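Local coordinates for envelopment polyprotein (Bovine Schmallenberg virus BH80/Germany/2011, PDB 7A56) that probably drives fusion of the viral envelope with a host cell membrane during entry, as a class II membrane fusion glycoprotein captured in its postfusion conformation, at residues A[89-94]-A[343-348]; A[111-116]-A[236-241]; A[314-319]-A[326-331]. All blocks are in the same frame, centred on the assembly; numbering follows the deposited sequence.

Contact 1 of 3, residues A[89-94]-A[343-348]; sequences INIAMP and GDFDYN
Strands 86-92 and 346-350 are antiparallel neighbours in a beta sheet, and Asn-90, Ile-91 and Ala-92 pair with Asn-348, Tyr-347 and Asp-346. Asn-90 with Asn-348 and Ala-92 with Asp-346 are hydrogen-bonded pairs. Each has two backbone N-H...O bonds, the shortest being Asn-90 N to Asn-348 O at 2.8 Å. Ile-91 and Tyr-347 form the non-hydrogen-bonded pair between them.

The two asparagines add a side-chain rung on the face they share with Ala-92 and Asp-346. Asn-90 has CG anti to its backbone N (chi1 179°). Its ND2 donates to Asn-348 OD1 at 3.1 Å, with 165° at the hydrogen. The bond lies in the planes of both amides, although these planes are turned 70° apart. ND2 also bonds Ser-98 OG, so this amide links three strands.

On the other face Ile-91 and Tyr-347 lie side by side and point the same way. Ile-91 CD1 meets the ring edge at Tyr-347 CD1, 3.4 Å away. Its CG2 branch instead turns to Phe-345 and lies 4.1 Å from Phe-345 CD1. Ala-92 O lies at the edge of the Phe-345 ring, near its plane.

Beyond the strand end, Pro-94 CG sits 3.1 Å from Asp-344 O; Asp-344 is the centre of an inverse gamma turn. Pro-94 CA lies 3.4 Å from Asp-346 OD2. Asp-346 OD2 accepts a hydrogen bond from Asn-95 N, and Asp-344 OD1 forms a salt bridge with Arg-71.

Strand 98-134 flanks strand 86-92 on its other edge through backbone bonds to Ile-89 and Ile-91. Ile-89 and Tyr-347 pack on Ile-75 of strand 70-80, Ile-91 on Leu-342 of strand 335-343, and Phe-345 on Tyr-26 and Leu-30 of helix 23-40.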
loop_
_atom_site.group_PDB
_atom_site.type_symbol
_atom_site.label_atom_id
_atom_site.label_comp_id
_atom_site.label_asym_id
_atom_site.label_seq_id
_atom_site.Cartn_x
_atom_site.Cartn_y
_atom_site.Cartn_z
ATOM N N ILE A 89 -33.503 8.898 9.466
ATOM C CA ILE A 89 -33.939 10.228 9.911
ATOM C C ILE A 89 -35.437 10.210 9.980
ATOM O O ILE A 89 -36.104 9.976 8.968
ATOM C CB ILE A 89 -33.481 11.372 8.997
ATOM C CG1 ILE A 89 -31.961 11.363 8.846
ATOM C CG2 ILE A 89 -33.978 12.765 9.549
ATOM C CD1 ILE A 89 -31.237 11.990 10.031
ATOM N N ASN A 90 -35.972 10.515 11.159
ATOM C CA ASN A 90 -37.402 10.691 11.350
ATOM C C ASN A 90 -37.816 12.159 11.173
ATOM O O ASN A 90 -37.157 13.080 11.680
ATOM C CB ASN A 90 -37.765 10.171 12.736
ATOM C CG ASN A 90 -39.224 10.326 13.049
ATOM O OD1 ASN A 90 -40.085 9.754 12.367
ATOM N ND2 ASN A 90 -39.518 11.071 14.110
ATOM N N ILE A 91 -38.856 12.360 10.364
ATOM C CA ILE A 91 -39.439 13.658 10.062
ATOM C C ILE A 91 -40.710 13.786 10.892
ATOM O O ILE A 91 -41.605 12.914 10.804
ATOM C CB ILE A 91 -39.775 13.796 8.567
ATOM C CG1 ILE A 91 -38.634 13.238 7.670
ATOM C CG2 ILE A 91 -40.080 15.255 8.277
ATOM C CD1 ILE A 91 -37.339 13.974 7.928
ATOM N N ALA A 92 -40.819 14.908 11.613
ATOM C CA ALA A 92 -41.957 15.160 12.489
ATOM C C ALA A 92 -42.437 16.602 12.361
ATOM O O ALA A 92 -41.664 17.520 12.062
ATOM C CB ALA A 92 -41.576 14.868 13.955
ATOM N N MET A 93 -43.735 16.789 12.595
ATOM C CA MET A 93 -44.283 18.128 12.812
ATOM C C MET A 93 -43.533 18.836 13.931
ATOM O O MET A 93 -43.103 18.178 14.889
ATOM C CB MET A 93 -45.762 18.024 13.168
ATOM C CG MET A 93 -46.613 17.451 12.071
ATOM S SD MET A 93 -46.654 18.517 10.609
ATOM C CE MET A 93 -47.815 19.779 11.188
ATOM N N PRO A 94 -43.341 20.156 13.839
ATOM C CA PRO A 94 -42.696 20.905 14.931
ATOM C C PRO A 94 -43.461 20.735 16.234
ATOM O O PRO A 94 -44.682 20.905 16.273
ATOM C CB PRO A 94 -42.750 22.357 14.447
ATOM C CG PRO A 94 -42.924 22.258 12.995
ATOM C CD PRO A 94 -43.721 21.042 12.730
ATOM N N GLY A 343 -38.476 22.132 4.960
ATOM C CA GLY A 343 -39.493 23.112 5.381
ATOM C C GLY A 343 -39.532 23.184 6.891
ATOM O O GLY A 343 -38.499 22.974 7.524
ATOM N N ASP A 344 -40.698 23.441 7.496
ATOM C CA ASP A 344 -40.794 23.677 8.935
ATOM C C ASP A 344 -41.053 22.373 9.678
ATOM O O ASP A 344 -42.192 22.013 10.007
ATOM C CB ASP A 344 -41.894 24.718 9.196
ATOM C CG ASP A 344 -42.080 25.051 10.677
ATOM O OD1 ASP A 344 -41.142 24.910 11.500
ATOM O OD2 ASP A 344 -43.194 25.509 11.013
ATOM N N PHE A 345 -39.964 21.625 9.926
ATOM C CA PHE A 345 -40.060 20.308 10.529
ATOM C C PHE A 345 -39.049 20.149 11.657
ATOM O O PHE A 345 -38.091 20.915 11.774
ATOM C CB PHE A 345 -39.858 19.227 9.458
ATOM C CG PHE A 345 -40.893 19.290 8.404
ATOM C CD1 PHE A 345 -42.150 18.776 8.634
ATOM C CD2 PHE A 345 -40.643 19.925 7.220
ATOM C CE1 PHE A 345 -43.127 18.847 7.684
ATOM C CE2 PHE A 345 -41.634 20.010 6.258
ATOM C CZ PHE A 345 -42.866 19.450 6.485
ATOM N N ASP A 346 -39.307 19.153 12.503
ATOM C CA ASP A 346 -38.309 18.621 13.423
ATOM C C ASP A 346 -37.748 17.330 12.841
ATOM O O ASP A 346 -38.463 16.542 12.218
ATOM C CB ASP A 346 -38.886 18.299 14.798
ATOM C CG ASP A 346 -39.341 19.551 15.581
ATOM O OD1 ASP A 346 -38.904 20.701 15.293
ATOM O OD2 ASP A 346 -40.140 19.339 16.522
ATOM N N TYR A 347 -36.473 17.102 13.081
ATOM C CA TYR A 347 -35.817 15.918 12.561
ATOM C C TYR A 347 -35.035 15.205 13.661
ATOM O O TYR A 347 -34.364 15.852 14.473
ATOM C CB TYR A 347 -34.848 16.310 11.483
ATOM C CG TYR A 347 -35.335 17.250 10.425
ATOM C CD1 TYR A 347 -35.925 16.765 9.251
ATOM C CD2 TYR A 347 -35.082 18.622 10.515
ATOM C CE1 TYR A 347 -36.308 17.635 8.215
ATOM C CE2 TYR A 347 -35.507 19.498 9.504
ATOM C CZ TYR A 347 -36.123 19.000 8.373
ATOM O OH TYR A 347 -36.471 19.843 7.369
ATOM N N ASN A 348 -35.072 13.878 13.681
ATOM C CA ASN A 348 -34.129 13.215 14.563
ATOM C C ASN A 348 -33.619 11.897 13.968
ATOM O O ASN A 348 -34.369 11.133 13.364
ATOM C CB ASN A 348 -34.741 12.938 15.923
ATOM C CG ASN A 348 -35.790 11.875 15.865
ATOM O OD1 ASN A 348 -36.905 12.128 15.420
ATOM N ND2 ASN A 348 -35.441 10.657 16.287
#

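Contact 2 of 3, residues A[111-116]-A[236-241]; sequences NKASYR and DSMPNI
Met-238 and Tyr-115 make the tight part of this contact, where the loop leading into strand 241-245 runs alongside strand 111-116. The touching parts run nearly the same way, 3° apart end to end, but form no strand pair. Their nearest CA atoms, of Ala-113 and Met-238, are 7.7 Å apart. Side chains fill the gap.

Met-238 is extended at chi2 (-171°) and bends at chi3, which puts CE near Ala-113 N and the tyrosine hydroxyl. Its SD lies against the strand backbone, 3.6 Å from Lys-112 C, and 4.1 Å from Ala-113 CB. CE comes to the edge of the Tyr-115 ring, 4.1 Å from CE1. The phenol reaches across to the loop. Tyr-115 OH donates to Pro-239 O at 2.7 Å, in the carbonyl plane and on a lone pair. Pro-239 CD also lies 3.7 Å from this OH.

The other parts are looser. Asn-111 ND2 donates to Ser-237 OG at 3.1 Å, but the bond is bent to 136° and OG is tilted out of the amide plane. Asn-240 is exposed, and its CB is directed away from the strand. The CB of Lys-112 is likewise directed away from the loop.

Glu-196 accepts from the backbone N of Ser-237 and Met-238, and Lys-192 NZ donates to Met-238 O. Strand 325-328 pairs with strand 98-134, and Tyr-115 packs on Tyr-190 of strand 187-192.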
loop_
_atom_site.group_PDB
_atom_site.type_symbol
_atom_site.label_atom_id
_atom_site.label_comp_id
_atom_site.label_asym_id
_atom_site.label_seq_id
_atom_site.Cartn_x
_atom_site.Cartn_y
_atom_site.Cartn_z
ATOM N N ASN A 111 -13.958 -1.598 -4.479
ATOM C CA ASN A 111 -12.845 -1.061 -5.244
ATOM C C ASN A 111 -12.654 -1.976 -6.465
ATOM O O ASN A 111 -13.051 -3.144 -6.458
ATOM C CB ASN A 111 -11.545 -0.960 -4.401
ATOM C CG ASN A 111 -11.488 0.300 -3.504
ATOM O OD1 ASN A 111 -12.107 1.308 -3.803
ATOM N ND2 ASN A 111 -10.695 0.244 -2.447
ATOM N N LYS A 112 -12.126 -1.429 -7.546
ATOM C CA LYS A 112 -11.967 -2.288 -8.726
ATOM C C LYS A 112 -10.809 -1.784 -9.556
ATOM O O LYS A 112 -10.473 -0.591 -9.515
ATOM C CB LYS A 112 -13.234 -2.326 -9.600
ATOM C CG LYS A 112 -13.623 -1.018 -10.200
ATOM C CD LYS A 112 -14.991 -1.132 -10.942
ATOM C CE LYS A 112 -15.479 0.240 -11.441
ATOM N NZ LYS A 112 -16.869 0.224 -12.022
ATOM N N ALA A 113 -10.191 -2.703 -10.312
ATOM C CA ALA A 113 -9.219 -2.297 -11.325
ATOM C C ALA A 113 -9.212 -3.346 -12.452
ATOM O O ALA A 113 -9.708 -4.479 -12.298
ATOM C CB ALA A 113 -7.812 -2.117 -10.717
ATOM N N SER A 114 -8.729 -2.912 -13.617
ATOM C CA SER A 114 -8.541 -3.795 -14.748
ATOM C C SER A 114 -7.221 -4.545 -14.585
ATOM O O SER A 114 -6.265 -4.056 -13.969
ATOM C CB SER A 114 -8.514 -3.016 -16.076
ATOM O OG SER A 114 -9.627 -2.097 -16.114
ATOM N N TYR A 115 -7.175 -5.744 -15.155
ATOM C CA TYR A 115 -5.962 -6.564 -15.177
ATOM C C TYR A 115 -5.769 -7.120 -16.573
ATOM O O TYR A 115 -6.735 -7.304 -17.333
ATOM C CB TYR A 115 -6.041 -7.725 -14.154
ATOM C CG TYR A 115 -5.904 -7.263 -12.706
ATOM C CD1 TYR A 115 -6.916 -6.470 -12.083
ATOM C CD2 TYR A 115 -4.777 -7.599 -11.953
ATOM C CE1 TYR A 115 -6.753 -6.043 -10.765
ATOM C CE2 TYR A 115 -4.611 -7.208 -10.656
ATOM C CZ TYR A 115 -5.631 -6.405 -10.050
ATOM O OH TYR A 115 -5.471 -5.959 -8.757
ATOM N N ARG A 116 -4.502 -7.442 -16.884
ATOM C CA ARG A 116 -4.184 -8.021 -18.182
ATOM C C ARG A 116 -3.356 -9.298 -18.046
ATOM O O ARG A 116 -2.504 -9.467 -17.158
ATOM C CB ARG A 116 -3.447 -7.053 -19.114
ATOM C CG ARG A 116 -2.151 -6.583 -18.609
ATOM C CD ARG A 116 -1.412 -5.800 -19.701
ATOM N NE ARG A 116 -0.198 -5.197 -19.153
ATOM C CZ ARG A 116 1.024 -5.695 -19.309
ATOM N NH1 ARG A 116 2.073 -5.078 -18.765
ATOM N NH2 ARG A 116 1.207 -6.795 -20.032
ATOM N N ASP A 236 -4.891 2.506 -2.273
ATOM C CA ASP A 236 -3.943 1.676 -3.011
ATOM C C ASP A 236 -4.009 0.283 -2.339
ATOM O O ASP A 236 -3.145 -0.168 -1.621
ATOM C CB ASP A 236 -2.560 2.325 -2.992
ATOM C CG ASP A 236 -1.544 1.504 -3.772
ATOM O OD1 ASP A 236 -2.014 0.761 -4.669
ATOM O OD2 ASP A 236 -0.321 1.580 -3.487
ATOM N N SER A 237 -5.111 -0.410 -2.570
ATOM C CA SER A 237 -5.539 -1.600 -1.843
ATOM C C SER A 237 -5.378 -2.857 -2.706
ATOM O O SER A 237 -5.220 -3.950 -2.160
ATOM C CB SER A 237 -7.024 -1.466 -1.382
ATOM O OG SER A 237 -8.044 -1.366 -2.488
ATOM N N MET A 238 -5.308 -2.707 -3.984
ATOM C CA MET A 238 -5.421 -3.893 -4.838
ATOM C C MET A 238 -4.043 -4.355 -5.334
ATOM O O MET A 238 -3.165 -3.538 -5.565
ATOM C CB MET A 238 -6.325 -3.576 -6.022
ATOM C CG MET A 238 -7.877 -3.294 -5.493
ATOM S SD MET A 238 -8.876 -3.207 -6.892
ATOM C CE MET A 238 -9.050 -4.928 -7.508
ATOM N N PRO A 239 -3.871 -5.664 -5.474
ATOM C CA PRO A 239 -2.538 -6.222 -5.725
ATOM C C PRO A 239 -2.041 -5.926 -7.134
ATOM O O PRO A 239 -2.813 -5.818 -8.086
ATOM C CB PRO A 239 -2.745 -7.736 -5.536
ATOM C CG PRO A 239 -4.170 -7.965 -5.858
ATOM C CD PRO A 239 -4.872 -6.717 -5.217
ATOM N N ASN A 240 -0.724 -5.851 -7.278
ATOM C CA ASN A 240 -0.200 -5.541 -8.608
ATOM C C ASN A 240 -0.210 -6.766 -9.514
ATOM O O ASN A 240 -0.534 -6.668 -10.699
ATOM C CB ASN A 240 1.209 -4.980 -8.488
ATOM C CG ASN A 240 1.286 -3.599 -9.058
ATOM O OD1 ASN A 240 0.669 -2.638 -8.527
ATOM N ND2 ASN A 240 1.983 -3.481 -10.188
ATOM N N ILE A 241 0.105 -7.921 -8.967
ATOM C CA ILE A 241 0.108 -9.165 -9.739
ATOM C C ILE A 241 -0.736 -10.174 -8.986
ATOM O O ILE A 241 -0.671 -10.264 -7.762
ATOM C CB ILE A 241 1.547 -9.687 -9.972
ATOM C CG1 ILE A 241 2.246 -8.740 -10.957
ATOM C CG2 ILE A 241 1.545 -11.147 -10.555
ATOM C CD1 ILE A 241 3.682 -9.002 -11.200
#

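Contact 3 of 3, residues A[314-319]-A[326-331]; sequences NTLTIA and VHKKVS
Thr-315 and Lys-328 lie side by side and point the same way in the beta hairpin of strands 316-318 and 325-328. The lysine chain is extended as far as CE and bends at chi4 (76°), which turns NZ to Thr-315. NZ donates to Thr-315 OG1 at 2.8 Å. That hydroxyl also bonds Asp-313 OD1, and a long, weak ion pair joins NZ to Asp-313 OD2.

Leu-316 crosses Lys-328 at a slant on the face they share with Val-326. Its CD2 touches the aliphatic part of the lysine, 3.8 Å from Lys-328 CB. The same methyl lies 4.0 Å from Val-326 CG1.

On the opposite face, Ala-319 CB sits over one face of the His-327 ring in a CH-pi contact, offset toward the side of CE1 and NE2. The methyl is 3.5 Å from the ring centroid and 15° off the ring normal. His-327 NE2 bonds Glu-325 OE1. Thr-317 crosses the histidine nearer the backbone, with OG1 3.8 Å from His-327 CB.

Two backbone bonds join Thr-317 and His-327, each 3.0 Å between N and O. Lys-329 N also bonds Thr-315 O.

Leu-316 packs on Val-249 and Val-251 of strand 248-251, and Val-326 on Ile-242 of strand 241-245. On its other edge, strand 325-328 pairs with strand 98-134.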
loop_
_atom_site.group_PDB
_atom_site.type_symbol
_atom_site.label_atom_id
_atom_site.label_comp_id
_atom_site.label_asym_id
_atom_site.label_seq_id
_atom_site.Cartn_x
_atom_site.Cartn_y
_atom_site.Cartn_z
ATOM N N ASN A 314 -9.828 -13.978 -0.364
ATOM C CA ASN A 314 -11.280 -14.018 -0.491
ATOM C C ASN A 314 -11.909 -12.649 -0.694
ATOM O O ASN A 314 -13.057 -12.598 -1.130
ATOM C CB ASN A 314 -11.926 -14.656 0.729
ATOM C CG ASN A 314 -11.906 -16.135 0.642
ATOM O OD1 ASN A 314 -11.266 -16.806 1.445
ATOM N ND2 ASN A 314 -12.565 -16.668 -0.382
ATOM N N THR A 315 -11.183 -11.554 -0.457
ATOM C CA THR A 315 -11.788 -10.247 -0.727
ATOM C C THR A 315 -11.789 -9.923 -2.205
ATOM O O THR A 315 -12.490 -8.996 -2.624
ATOM C CB THR A 315 -11.062 -9.147 0.040
ATOM O OG1 THR A 315 -9.753 -8.912 -0.514
ATOM C CG2 THR A 315 -10.992 -9.487 1.576
ATOM N N LEU A 316 -11.032 -10.678 -3.028
ATOM C CA LEU A 316 -10.956 -10.391 -4.457
ATOM C C LEU A 316 -11.856 -11.351 -5.219
ATOM O O LEU A 316 -11.858 -12.561 -4.950
ATOM C CB LEU A 316 -9.516 -10.543 -5.007
ATOM C CG LEU A 316 -8.471 -9.639 -4.338
ATOM C CD1 LEU A 316 -7.023 -9.981 -4.670
ATOM C CD2 LEU A 316 -8.705 -8.163 -4.675
ATOM N N THR A 317 -12.543 -10.829 -6.228
ATOM C CA THR A 317 -13.373 -11.663 -7.086
ATOM C C THR A 317 -13.182 -11.196 -8.512
ATOM O O THR A 317 -12.922 -10.019 -8.779
ATOM C CB THR A 317 -14.892 -11.588 -6.741
ATOM O OG1 THR A 317 -15.363 -10.241 -6.909
ATOM C CG2 THR A 317 -15.180 -12.042 -5.318
ATOM N N ILE A 318 -13.298 -12.130 -9.433
ATOM C CA ILE A 318 -13.195 -11.814 -10.846
ATOM C C ILE A 318 -14.568 -11.404 -11.349
ATOM O O ILE A 318 -15.517 -12.197 -11.299
ATOM C CB ILE A 318 -12.620 -13.012 -11.639
ATOM C CG1 ILE A 318 -11.231 -13.268 -11.120
ATOM C CG2 ILE A 318 -12.640 -12.669 -13.085
ATOM C CD1 ILE A 318 -10.692 -14.688 -11.388
ATOM N N ALA A 319 -14.678 -10.159 -11.843
ATOM C CA ALA A 319 -15.879 -9.643 -12.485
ATOM C C ALA A 319 -15.878 -9.811 -14.006
ATOM O O ALA A 319 -16.927 -10.104 -14.593
ATOM C CB ALA A 319 -16.052 -8.166 -12.117
ATOM N N VAL A 326 -11.147 -6.975 -11.792
ATOM C CA VAL A 326 -11.183 -7.555 -10.459
ATOM C C VAL A 326 -11.840 -6.541 -9.510
ATOM O O VAL A 326 -11.584 -5.320 -9.594
ATOM C CB VAL A 326 -9.788 -7.953 -9.968
ATOM C CG1 VAL A 326 -9.799 -8.515 -8.510
ATOM C CG2 VAL A 326 -9.153 -8.985 -11.023
ATOM N N HIS A 327 -12.676 -7.071 -8.607
ATOM C CA HIS A 327 -13.365 -6.278 -7.568
ATOM C C HIS A 327 -12.809 -6.684 -6.214
ATOM O O HIS A 327 -12.488 -7.860 -6.006
ATOM C CB HIS A 327 -14.863 -6.534 -7.604
ATOM C CG HIS A 327 -15.525 -6.008 -8.827
ATOM N ND1 HIS A 327 -16.871 -6.153 -9.065
ATOM C CD2 HIS A 327 -15.038 -5.288 -9.864
ATOM C CE1 HIS A 327 -17.189 -5.551 -10.194
ATOM N NE2 HIS A 327 -16.090 -5.035 -10.713
ATOM N N LYS A 328 -12.624 -5.699 -5.321
ATOM C CA LYS A 328 -12.164 -5.941 -3.961
ATOM C C LYS A 328 -13.243 -5.452 -2.985
ATOM O O LYS A 328 -13.686 -4.299 -3.065
ATOM C CB LYS A 328 -10.855 -5.213 -3.639
ATOM C CG LYS A 328 -10.338 -5.574 -2.236
ATOM C CD LYS A 328 -9.019 -4.910 -1.875
ATOM C CE LYS A 328 -8.667 -5.203 -0.413
ATOM N NZ LYS A 328 -8.146 -6.622 -0.207
ATOM N N LYS A 329 -13.622 -6.346 -2.062
ATOM C CA LYS A 329 -14.412 -6.004 -0.891
ATOM C C LYS A 329 -13.527 -5.334 0.151
ATOM O O LYS A 329 -12.448 -5.826 0.502
ATOM C CB LYS A 329 -15.045 -7.259 -0.304
ATOM C CG LYS A 329 -15.972 -7.951 -1.270
ATOM C CD LYS A 329 -16.789 -9.047 -0.601
ATOM C CE LYS A 329 -16.470 -10.434 -1.206
ATOM N NZ LYS A 329 -17.430 -11.494 -0.756
ATOM N N VAL A 330 -14.029 -4.230 0.675
ATOM C CA VAL A 330 -13.299 -3.304 1.502
ATOM C C VAL A 330 -14.250 -2.869 2.615
ATOM O O VAL A 330 -15.471 -3.045 2.529
ATOM C CB VAL A 330 -12.796 -2.077 0.703
ATOM C CG1 VAL A 330 -11.808 -2.459 -0.368
ATOM C CG2 VAL A 330 -13.992 -1.307 0.033
ATOM N N SER A 331 -13.680 -2.271 3.657
ATOM C CA SER A 331 -14.525 -1.756 4.703
ATOM C C SER A 331 -14.896 -0.299 4.322
ATOM O O SER A 331 -15.482 -0.078 3.265
ATOM C CB SER A 331 -13.815 -1.920 6.039
ATOM O OG SER A 331 -12.459 -1.463 6.025
#

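Overall arrangement
Contacts 2 and 3 adjoin, with centres 9 Å apart. Strands 98-134 and 325-328 join them: Ala-113 O lies 2.9 Å from Val-326 N, and Asn-111 O 2.8 Å from Lys-328 N, both probable hydrogen bonds. Met-238 CE of contact 2 also packs 3.3 Å from Val-326 O of contact 3. Contact 1 is remote, its centre 44 Å from that of contact 2 and 40 Å from that of contact 3. Strand 98-134 provides the link, as it pairs with both strand 86-92 and strand 325-328. In sequence, contact 1 brackets the other two. A sodium ion lies about 5 Å from the Asn-90 side chain of contact 1.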